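Local coordinates for importin-95 (Chaetomium thermophilum, PDB 4XRI), which probably carries cargo proteins into the nucleus as a flexible HEAT-repeat transport receptor of the importin-beta family, likely bound and regulated by a small GTPase, at residues G496-S509 and F537-V549. The protein carries 2 engineered substitutions. Residues are numbered along the deposited sequence; the frame is centred on the assembly and turned at random.
Sequences GAAQNPLTPHFNQS and FVQNAANDSLSAV. With SO4 (sulfate ion), chain B.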
loop_
_atom_site.group_PDB
_atom_site.type_symbol
_atom_site.label_atom_id
_atom_site.label_comp_id
_atom_site.label_asym_id
_atom_site.label_seq_id
_atom_site.Cartn_x
_atom_site.Cartn_y
_atom_site.Cartn_z
ATOM N N GLY A 496 -0.046 28.347 18.286
ATOM C CA GLY A 496 0.002 29.303 19.376
ATOM C C GLY A 496 -1.261 30.128 19.516
ATOM O O GLY A 496 -1.394 30.912 20.457
ATOM N N ALA A 497 -2.193 29.953 18.584
ATOM C CA ALA A 497 -3.422 30.739 18.584
ATOM C C ALA A 497 -4.294 30.411 19.788
ATOM O O ALA A 497 -4.317 29.275 20.265
ATOM C CB ALA A 497 -4.201 30.515 17.299
ATOM N N ALA A 498 -5.011 31.416 20.275
ATOM C CA ALA A 498 -5.922 31.224 21.391
ATOM C C ALA A 498 -7.222 30.592 20.911
ATOM O O ALA A 498 -7.862 29.841 21.644
ATOM C CB ALA A 498 -6.197 32.545 22.089
ATOM N N GLN A 499 -7.606 30.898 19.675
ATOM C CA GLN A 499 -8.862 30.403 19.120
ATOM C C GLN A 499 -8.760 30.033 17.640
ATOM O O GLN A 499 -7.915 30.551 16.912
ATOM C CB GLN A 499 -9.971 31.443 19.307
ATOM C CG GLN A 499 -10.355 31.690 20.755
ATOM C CD GLN A 499 -11.501 32.669 20.901
ATOM O OE1 GLN A 499 -12.489 32.386 21.581
ATOM N NE2 GLN A 499 -11.376 33.829 20.265
ATOM N N ASN A 500 -9.627 29.120 17.215
ATOM C CA ASN A 500 -9.823 28.820 15.802
ATOM C C ASN A 500 -11.334 28.773 15.549
ATOM O O ASN A 500 -12.102 28.839 16.506
ATOM C CB ASN A 500 -9.107 27.512 15.414
ATOM C CG ASN A 500 -9.630 26.290 16.159
ATOM O OD1 ASN A 500 -10.832 26.129 16.373
ATOM N ND2 ASN A 500 -8.713 25.408 16.541
ATOM N N PRO A 501 -11.771 28.686 14.276
ATOM C CA PRO A 501 -13.222 28.724 14.034
ATOM C C PRO A 501 -14.056 27.695 14.805
ATOM O O PRO A 501 -15.221 27.966 15.100
ATOM C CB PRO A 501 -13.323 28.457 12.529
ATOM C CG PRO A 501 -12.066 28.999 11.977
ATOM C CD PRO A 501 -11.012 28.719 13.010
ATOM N N LEU A 502 -13.477 26.544 15.134
ATOM C CA LEU A 502 -14.232 25.478 15.791
ATOM C C LEU A 502 -14.305 25.634 17.307
ATOM O O LEU A 502 -15.070 24.935 17.968
ATOM C CB LEU A 502 -13.628 24.116 15.454
ATOM C CG LEU A 502 -14.157 23.433 14.195
ATOM C CD1 LEU A 502 -13.605 22.020 14.090
ATOM C CD2 LEU A 502 -15.678 23.418 14.198
ATOM N N THR A 503 -13.506 26.547 17.850
ATOM C CA THR A 503 -13.411 26.737 19.297
ATOM C C THR A 503 -14.757 27.012 19.986
ATOM O O THR A 503 -15.048 26.416 21.024
ATOM C CB THR A 503 -12.446 27.889 19.645
ATOM O OG1 THR A 503 -11.192 27.683 18.987
ATOM C CG2 THR A 503 -12.220 27.958 21.149
ATOM N N PRO A 504 -15.588 27.916 19.425
ATOM C CA PRO A 504 -16.880 28.090 20.098
ATOM C C PRO A 504 -17.802 26.878 19.945
ATOM O O PRO A 504 -18.854 26.830 20.583
ATOM C CB PRO A 504 -17.475 29.319 19.401
ATOM C CG PRO A 504 -16.835 29.341 18.064
ATOM C CD PRO A 504 -15.438 28.857 18.297
ATOM N N HIS A 505 -17.413 25.918 19.111
ATOM C CA HIS A 505 -18.189 24.694 18.932
ATOM C C HIS A 505 -17.531 23.496 19.608
ATOM O O HIS A 505 -18.097 22.402 19.622
ATOM C CB HIS A 505 -18.381 24.385 17.446
ATOM C CG HIS A 505 -19.076 25.469 16.683
ATOM N ND1 HIS A 505 -18.421 26.273 15.775
ATOM C CD2 HIS A 505 -20.366 25.876 16.688
ATOM C CE1 HIS A 505 -19.280 27.131 15.254
ATOM N NE2 HIS A 505 -20.466 26.913 15.791
ATOM N N PHE A 506 -16.341 23.709 20.164
ATOM C CA PHE A 506 -15.515 22.616 20.675
ATOM C C PHE A 506 -16.195 21.786 21.762
ATOM O O PHE A 506 -16.315 20.566 21.632
ATOM C CB PHE A 506 -14.190 23.159 21.212
ATOM C CG PHE A 506 -13.211 22.085 21.591
ATOM C CD1 PHE A 506 -13.047 21.710 22.915
ATOM C CD2 PHE A 506 -12.464 21.441 20.620
ATOM C CE1 PHE A 506 -12.150 20.717 23.262
ATOM C CE2 PHE A 506 -11.564 20.450 20.961
ATOM C CZ PHE A 506 -11.407 20.087 22.283
ATOM N N ASN A 507 -16.633 22.449 22.828
ATOM C CA ASN A 507 -17.241 21.760 23.965
ATOM C C ASN A 507 -18.468 20.945 23.576
ATOM O O ASN A 507 -18.645 19.820 24.042
ATOM C CB ASN A 507 -17.609 22.763 25.058
ATOM C CG ASN A 507 -16.390 23.337 25.751
ATOM O OD1 ASN A 507 -15.259 23.143 25.303
ATOM N ND2 ASN A 507 -16.612 24.049 26.847
ATOM N N GLN A 508 -19.307 21.517 22.719
ATOM C CA GLN A 508 -20.496 20.825 22.238
ATOM C C GLN A 508 -20.112 19.602 21.410
ATOM O O GLN A 508 -20.716 18.536 21.541
ATOM C CB GLN A 508 -21.372 21.772 21.415
ATOM C CG GLN A 508 -22.644 21.130 20.883
ATOM C CD GLN A 508 -23.564 20.653 21.991
ATOM O OE1 GLN A 508 -24.199 21.455 22.672
ATOM N NE2 GLN A 508 -23.634 19.341 22.178
ATOM N N SER A 509 -19.107 19.770 20.556
ATOM C CA SER A 509 -18.613 18.685 19.716
ATOM C C SER A 509 -18.079 17.531 20.558
ATOM O O SER A 509 -18.393 16.371 20.301
ATOM C CB SER A 509 -17.522 19.194 18.770
ATOM O OG SER A 509 -18.048 20.120 17.834
ATOM N N PHE A 537 -10.129 16.352 16.800
ATOM C CA PHE A 537 -10.609 17.600 17.389
ATOM C C PHE A 537 -9.648 18.090 18.469
ATOM O O PHE A 537 -9.361 19.283 18.565
ATOM C CB PHE A 537 -12.013 17.423 17.974
ATOM C CG PHE A 537 -13.116 17.839 17.041
ATOM C CD1 PHE A 537 -13.509 17.019 15.997
ATOM C CD2 PHE A 537 -13.766 19.049 17.217
ATOM C CE1 PHE A 537 -14.526 17.401 15.142
ATOM C CE2 PHE A 537 -14.782 19.435 16.369
ATOM C CZ PHE A 537 -15.162 18.611 15.329
ATOM N N VAL A 538 -9.150 17.155 19.272
ATOM C CA VAL A 538 -8.205 17.474 20.336
ATOM C C VAL A 538 -6.875 17.951 19.773
ATOM O O VAL A 538 -6.337 18.970 20.211
ATOM C CB VAL A 538 -7.953 16.258 21.252
ATOM C CG1 VAL A 538 -6.738 16.497 22.136
ATOM C CG2 VAL A 538 -9.181 15.973 22.093
ATOM N N GLN A 539 -6.349 17.203 18.806
ATOM C CA GLN A 539 -5.079 17.537 18.166
ATOM C C GLN A 539 -5.059 18.974 17.648
ATOM O O GLN A 539 -4.052 19.672 17.768
ATOM C CB GLN A 539 -4.785 16.573 17.010
ATOM C CG GLN A 539 -4.542 15.132 17.422
ATOM C CD GLN A 539 -4.321 14.221 16.230
ATOM O OE1 GLN A 539 -4.091 14.686 15.114
ATOM N NE2 GLN A 539 -4.400 12.914 16.458
ATOM N N ASN A 540 -6.181 19.406 17.084
ATOM C CA ASN A 540 -6.273 20.711 16.444
ATOM C C ASN A 540 -6.945 21.773 17.310
ATOM O O ASN A 540 -7.345 22.828 16.813
ATOM C CB ASN A 540 -7.033 20.585 15.125
ATOM C CG ASN A 540 -6.337 19.676 14.133
ATOM O OD1 ASN A 540 -5.457 20.110 13.393
ATOM N ND2 ASN A 540 -6.728 18.406 14.115
ATOM N N ALA A 541 -7.067 21.497 18.604
ATOM C CA ALA A 541 -7.739 22.415 19.514
ATOM C C ALA A 541 -6.870 23.630 19.815
ATOM O O ALA A 541 -5.643 23.537 19.840
ATOM C CB ALA A 541 -8.113 21.698 20.803
ATOM N N ALA A 542 -7.512 24.771 20.042
ATOM C CA ALA A 542 -6.793 25.992 20.387
ATOM C C ALA A 542 -6.684 26.141 21.902
ATOM O O ALA A 542 -7.320 25.399 22.655
ATOM C CB ALA A 542 -7.475 27.196 19.779
ATOM N N ASN A 543 -5.880 27.106 22.338
ATOM C CA ASN A 543 -5.535 27.258 23.749
ATOM C C ASN A 543 -6.716 27.560 24.668
ATOM O O ASN A 543 -6.705 27.187 25.840
ATOM C CB ASN A 543 -4.487 28.356 23.904
ATOM C CG ASN A 543 -3.176 28.004 23.236
ATOM O OD1 ASN A 543 -2.800 26.833 23.162
ATOM N ND2 ASN A 543 -2.473 29.015 22.738
ATOM N N ASP A 544 -7.735 28.224 24.135
ATOM C CA ASP A 544 -8.939 28.508 24.909
ATOM C C ASP A 544 -9.649 27.224 25.335
ATOM O O ASP A 544 -10.457 27.230 26.267
ATOM C CB ASP A 544 -9.900 29.390 24.107
ATOM C CG ASP A 544 -9.518 30.860 24.141
ATOM O OD1 ASP A 544 -10.413 31.709 23.948
ATOM O OD2 ASP A 544 -8.325 31.165 24.360
ATOM N N SER A 545 -9.339 26.128 24.651
ATOM C CA SER A 545 -10.001 24.851 24.893
ATOM C C SER A 545 -9.192 23.915 25.790
ATOM O O SER A 545 -9.618 22.793 26.064
ATOM C CB SER A 545 -10.290 24.146 23.565
ATOM O OG SER A 545 -11.274 24.827 22.808
ATOM N N LEU A 546 -8.029 24.374 26.245
ATOM C CA LEU A 546 -7.107 23.514 26.988
ATOM C C LEU A 546 -7.710 22.933 28.266
ATOM O O LEU A 546 -7.492 21.764 28.584
ATOM C CB LEU A 546 -5.830 24.279 27.329
ATOM C CG LEU A 546 -4.843 24.431 26.175
ATOM C CD1 LEU A 546 -3.546 25.048 26.662
ATOM C CD2 LEU A 546 -4.584 23.089 25.512
ATOM N N SER A 547 -8.468 23.747 28.993
ATOM C CA SER A 547 -9.121 23.286 30.211
ATOM C C SER A 547 -10.156 22.209 29.899
ATOM O O SER A 547 -10.349 21.272 30.676
ATOM C CB SER A 547 -9.772 24.463 30.939
ATOM O OG SER A 547 -10.466 25.301 30.031
ATOM N N ALA A 548 -10.807 22.346 28.748
ATOM C CA ALA A 548 -11.768 21.353 28.281
ATOM C C ALA A 548 -11.063 20.040 27.947
ATOM O O ALA A 548 -11.545 18.962 28.292
ATOM C CB ALA A 548 -12.534 21.877 27.067
ATOM N N VAL A 549 -9.918 20.142 27.274
ATOM C CA VAL A 549 -9.080 18.984 26.963
ATOM C C VAL A 549 -8.650 18.262 28.237
ATOM O O VAL A 549 -8.646 17.029 28.300
ATOM C CB VAL A 549 -7.820 19.400 26.170
ATOM C CG1 VAL A 549 -6.870 18.221 26.001
ATOM C CG2 VAL A 549 -8.208 19.974 24.823
HETATM S S SO4 B . -5.687 34.631 18.461
HETATM O O1 SO4 B . -4.271 34.384 18.719
HETATM O O2 SO4 B . -6.239 35.456 19.532
HETATM O O3 SO4 B . -5.839 35.324 17.185
HETATM O O4 SO4 B . -6.406 33.362 18.410
HETATM O O HOH W 1 -10.383 25.168 20.303
HETATM O O HOH W 2 -13.446 25.067 24.376
#
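The ring of F506 reaches from helix 503-516 into the corner between helices 524-539 and 546-567. With CG anti to the backbone N (chi1 -173°), it passes S545, whose CB lies over one ring face, 4.0 Å from the F506 centroid and 22° off the normal, a CH-pi contact offset toward the rim. A548 CB meets the ring edge at F506 CE1, while A541 CB approaches F506 CE2 obliquely at 3.7 Å and V549 CG2 lies 4.1 Å from F506 CZ. With the ring cut back to an alanine, S545, A541 and A548 would probably border a gap between helix 503-516 and this corner. Farther along, F537 turns its CE2 to L502 CD1 (3.6 Å) and to the CB and OG of S509.

Two waters bridge the segments through S545 OG. One donates to T503 OG1, accepts from A542 N and bonds S545 OG; the second joins S545 OG to N507 OD1, which also lies 3.5 Å from A548 CB.

At the loop end the backbone takes over: D544 N donates to A498 O at 3.0 Å, in the carbonyl plane and on a lone pair, and a weak, longer bond runs from N543 N to A497 O. A542 CB lies against A498 O (3.3 Å) and Q499 CA. A sulfate, probably from the crystallisation liquor, accepts from Q499 N and, weakly, from A498 N.

In the second shell, N500 N donates to T503 OG1 (2.8 Å, 176°), and N500 OD1 weakly accepts from L502 N; N500 ND2 is held by A492 O. R596 of helix 573-597 bonds both A541 O and N543 OD1. N500 and T503 thus form a capping box before helix 503-516, which packs on the turn between the next two helices, as neighbours do in a HEAT-repeat solenoid.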